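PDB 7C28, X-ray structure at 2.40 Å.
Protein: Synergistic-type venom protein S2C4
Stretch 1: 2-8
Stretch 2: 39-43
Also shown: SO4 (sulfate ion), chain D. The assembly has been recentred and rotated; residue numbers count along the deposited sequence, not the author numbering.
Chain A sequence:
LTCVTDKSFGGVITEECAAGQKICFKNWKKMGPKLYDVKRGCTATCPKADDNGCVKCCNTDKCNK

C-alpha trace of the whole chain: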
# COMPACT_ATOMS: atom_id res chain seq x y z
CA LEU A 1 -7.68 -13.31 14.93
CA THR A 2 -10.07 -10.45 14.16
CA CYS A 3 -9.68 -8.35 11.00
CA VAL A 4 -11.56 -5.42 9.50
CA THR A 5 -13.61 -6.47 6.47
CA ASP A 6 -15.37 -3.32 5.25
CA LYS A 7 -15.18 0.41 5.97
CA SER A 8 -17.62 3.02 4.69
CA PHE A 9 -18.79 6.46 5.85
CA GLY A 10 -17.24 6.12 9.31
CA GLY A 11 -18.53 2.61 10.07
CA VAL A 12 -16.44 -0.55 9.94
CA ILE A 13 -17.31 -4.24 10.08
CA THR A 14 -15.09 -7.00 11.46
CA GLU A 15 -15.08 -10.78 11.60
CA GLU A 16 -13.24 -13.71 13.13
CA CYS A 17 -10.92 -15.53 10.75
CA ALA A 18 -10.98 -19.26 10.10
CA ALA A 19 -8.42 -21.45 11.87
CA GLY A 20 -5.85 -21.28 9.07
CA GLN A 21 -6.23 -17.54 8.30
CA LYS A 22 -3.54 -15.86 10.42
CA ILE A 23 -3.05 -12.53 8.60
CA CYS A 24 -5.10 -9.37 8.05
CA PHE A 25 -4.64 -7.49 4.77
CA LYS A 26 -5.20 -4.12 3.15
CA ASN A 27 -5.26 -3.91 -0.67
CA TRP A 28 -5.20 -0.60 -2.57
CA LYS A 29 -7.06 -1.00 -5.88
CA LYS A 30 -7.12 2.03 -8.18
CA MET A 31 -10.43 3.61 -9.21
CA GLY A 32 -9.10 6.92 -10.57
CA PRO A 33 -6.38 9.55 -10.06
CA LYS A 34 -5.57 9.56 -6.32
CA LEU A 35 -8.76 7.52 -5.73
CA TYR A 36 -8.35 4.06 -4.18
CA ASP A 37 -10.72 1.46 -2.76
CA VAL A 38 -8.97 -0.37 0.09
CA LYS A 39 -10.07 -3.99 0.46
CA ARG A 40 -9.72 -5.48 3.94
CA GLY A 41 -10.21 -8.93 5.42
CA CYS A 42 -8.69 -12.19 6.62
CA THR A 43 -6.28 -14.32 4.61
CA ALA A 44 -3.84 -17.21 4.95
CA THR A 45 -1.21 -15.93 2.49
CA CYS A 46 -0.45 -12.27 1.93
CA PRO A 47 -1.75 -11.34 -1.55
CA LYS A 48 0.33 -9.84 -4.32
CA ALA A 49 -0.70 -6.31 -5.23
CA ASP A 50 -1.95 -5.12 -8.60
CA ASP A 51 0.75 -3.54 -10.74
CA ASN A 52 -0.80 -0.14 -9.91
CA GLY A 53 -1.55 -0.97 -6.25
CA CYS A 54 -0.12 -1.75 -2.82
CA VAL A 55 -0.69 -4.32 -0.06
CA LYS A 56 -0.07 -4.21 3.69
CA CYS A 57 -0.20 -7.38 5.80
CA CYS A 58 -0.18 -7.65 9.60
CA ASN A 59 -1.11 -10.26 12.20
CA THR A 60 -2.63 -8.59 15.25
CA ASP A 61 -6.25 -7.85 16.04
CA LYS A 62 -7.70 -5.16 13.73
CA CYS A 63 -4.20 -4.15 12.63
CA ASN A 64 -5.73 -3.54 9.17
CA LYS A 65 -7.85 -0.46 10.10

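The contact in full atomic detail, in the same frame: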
# COMPACT_ATOMS: atom_id res chain seq x y z
N THR A 2 -8.98 -11.30 14.64
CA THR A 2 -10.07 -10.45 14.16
C THR A 2 -9.49 -9.41 13.21
O THR A 2 -8.51 -8.74 13.54
CB THR A 2 -10.79 -9.77 15.32
OG1 THR A 2 -11.12 -10.74 16.32
CG2 THR A 2 -12.06 -9.07 14.84
N CYS A 3 -10.11 -9.28 12.03
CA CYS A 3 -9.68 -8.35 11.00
C CYS A 3 -10.85 -7.49 10.55
O CYS A 3 -12.00 -7.94 10.53
CB CYS A 3 -9.09 -9.07 9.79
SG CYS A 3 -7.75 -10.20 10.14
N VAL A 4 -10.56 -6.25 10.16
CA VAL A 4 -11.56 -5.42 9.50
C VAL A 4 -11.88 -5.99 8.13
O VAL A 4 -10.99 -6.46 7.41
CB VAL A 4 -11.06 -3.97 9.39
CG1 VAL A 4 -12.16 -3.08 8.82
CG2 VAL A 4 -10.59 -3.47 10.74
N THR A 5 -13.16 -5.93 7.75
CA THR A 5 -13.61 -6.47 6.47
C THR A 5 -14.21 -5.43 5.54
O THR A 5 -14.15 -5.61 4.32
CB THR A 5 -14.64 -7.59 6.68
OG1 THR A 5 -15.63 -7.15 7.62
CG2 THR A 5 -13.95 -8.84 7.22
N ASP A 6 -14.82 -4.38 6.08
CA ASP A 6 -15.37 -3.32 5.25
C ASP A 6 -15.33 -2.03 6.06
O ASP A 6 -15.32 -2.05 7.29
CB ASP A 6 -16.80 -3.62 4.79
CG ASP A 6 -17.24 -2.70 3.66
OD1 ASP A 6 -18.44 -2.32 3.63
OD2 ASP A 6 -16.40 -2.34 2.81
N LYS A 7 -15.28 -0.91 5.34
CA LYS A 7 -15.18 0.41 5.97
C LYS A 7 -15.83 1.42 5.04
O LYS A 7 -15.40 1.56 3.89
CB LYS A 7 -13.72 0.77 6.24
CG LYS A 7 -13.50 2.17 6.74
CD LYS A 7 -12.06 2.36 7.17
CE LYS A 7 -11.76 3.81 7.48
NZ LYS A 7 -10.34 4.00 7.90
N SER A 8 -16.87 2.10 5.53
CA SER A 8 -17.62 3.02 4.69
C SER A 8 -18.33 4.06 5.55
O SER A 8 -19.10 3.70 6.45
CB SER A 8 -18.64 2.26 3.83
OG SER A 8 -19.47 3.17 3.13
N LYS A 39 -9.43 -2.76 0.04
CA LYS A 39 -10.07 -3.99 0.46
C LYS A 39 -9.40 -4.51 1.73
O LYS A 39 -8.17 -4.45 1.86
CB LYS A 39 -10.00 -5.06 -0.64
CG LYS A 39 -10.55 -4.61 -2.00
CD LYS A 39 -12.06 -4.47 -1.97
CE LYS A 39 -12.59 -3.91 -3.29
NZ LYS A 39 -12.55 -4.91 -4.40
N ARG A 40 -10.21 -5.01 2.65
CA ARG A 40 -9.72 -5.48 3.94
C ARG A 40 -10.39 -6.80 4.30
O ARG A 40 -11.56 -7.01 3.98
CB ARG A 40 -9.99 -4.43 5.04
CG ARG A 40 -9.44 -3.04 4.76
CD ARG A 40 -10.06 -2.01 5.67
NE ARG A 40 -9.22 -0.83 5.88
CZ ARG A 40 -9.41 0.34 5.27
NH1 ARG A 40 -10.41 0.49 4.41
NH2 ARG A 40 -8.61 1.36 5.52
N GLY A 41 -9.64 -7.69 4.94
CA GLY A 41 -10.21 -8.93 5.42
C GLY A 41 -9.13 -9.87 5.93
O GLY A 41 -7.96 -9.49 6.07
N CYS A 42 -9.56 -11.10 6.22
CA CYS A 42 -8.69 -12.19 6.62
C CYS A 42 -8.05 -12.86 5.40
O CYS A 42 -8.57 -12.82 4.28
CB CYS A 42 -9.47 -13.25 7.42
SG CYS A 42 -10.28 -12.64 8.91
N THR A 43 -6.92 -13.53 5.64
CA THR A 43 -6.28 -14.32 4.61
C THR A 43 -5.24 -15.23 5.25
O THR A 43 -4.80 -15.00 6.38
CB THR A 43 -5.62 -13.44 3.54
OG1 THR A 43 -5.12 -14.27 2.48
CG2 THR A 43 -4.48 -12.63 4.13
S SO4 D . -10.16 4.22 3.60
O1 SO4 D . -10.76 2.99 3.08
O2 SO4 D . -9.52 4.95 2.52
O3 SO4 D . -9.16 3.85 4.60
O4 SO4 D . -11.19 5.05 4.20
O HOH W 1 -13.52 -4.25 2.38

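The two strands run roughly antiparallel, with 149° between their directions, and approach to 4.4 Å at their axes, yet no direct hydrogen bond joins them. Together they bury 345 Å², and Arg-40 contributes the largest share, 106 Å². Its side chain leaves the backbone toward the first strand, with chi1 to chi3 m, t and t. The aliphatic part packs on Val-4, whose CG1 lies 3.9 Å from Arg-40 CD, while the guanidinium reaches Lys-7.

Lys-7 also points toward its partner and is fully extended, all four chi angles being t. Its methylene CD lies over one face of the guanidinium, 3.7 Å from Arg-40 NH1, so the contact uses the apolar length of the lysine. The charged ends nevertheless come close, Lys-7 NZ standing 4.0 Å from Arg-40 NH2. A sulfate, probably from the crystallisation liquor, supplies negative charge beside them: Arg-40 NH1 donates to sulfate O1 at 2.9 Å. Arg-40 NH2 donates to sulfate O3 at 2.7 Å.

Cys-3, itself buried, adds 47 Å². Its CB lies 3.9 Å from Gly-41 O, and its SG meets Cys-42 SG at 3.7 Å, a nonbonded contact between two sulfurs that are each covalently bonded elsewhere in the structure.

Thr-5, with 41 Å² covered, sits where the backbones touch closely. Its CA makes a CA-H...O contact with Arg-40 O at 3.3 Å, and its CG2 lies 4.2 Å from Gly-41 CA. A water donates to Thr-5 O at 2.5 Å and weakly accepts from Arg-40 N at 3.4 Å, bridging the strands. Alongside, Val-4 O is 3.1 Å from Gly-41 N, but the angle is too poor for a hydrogen bond; instead, a CA-H...O contact links Gly-41 CA to Val-4 O at 3.3 Å.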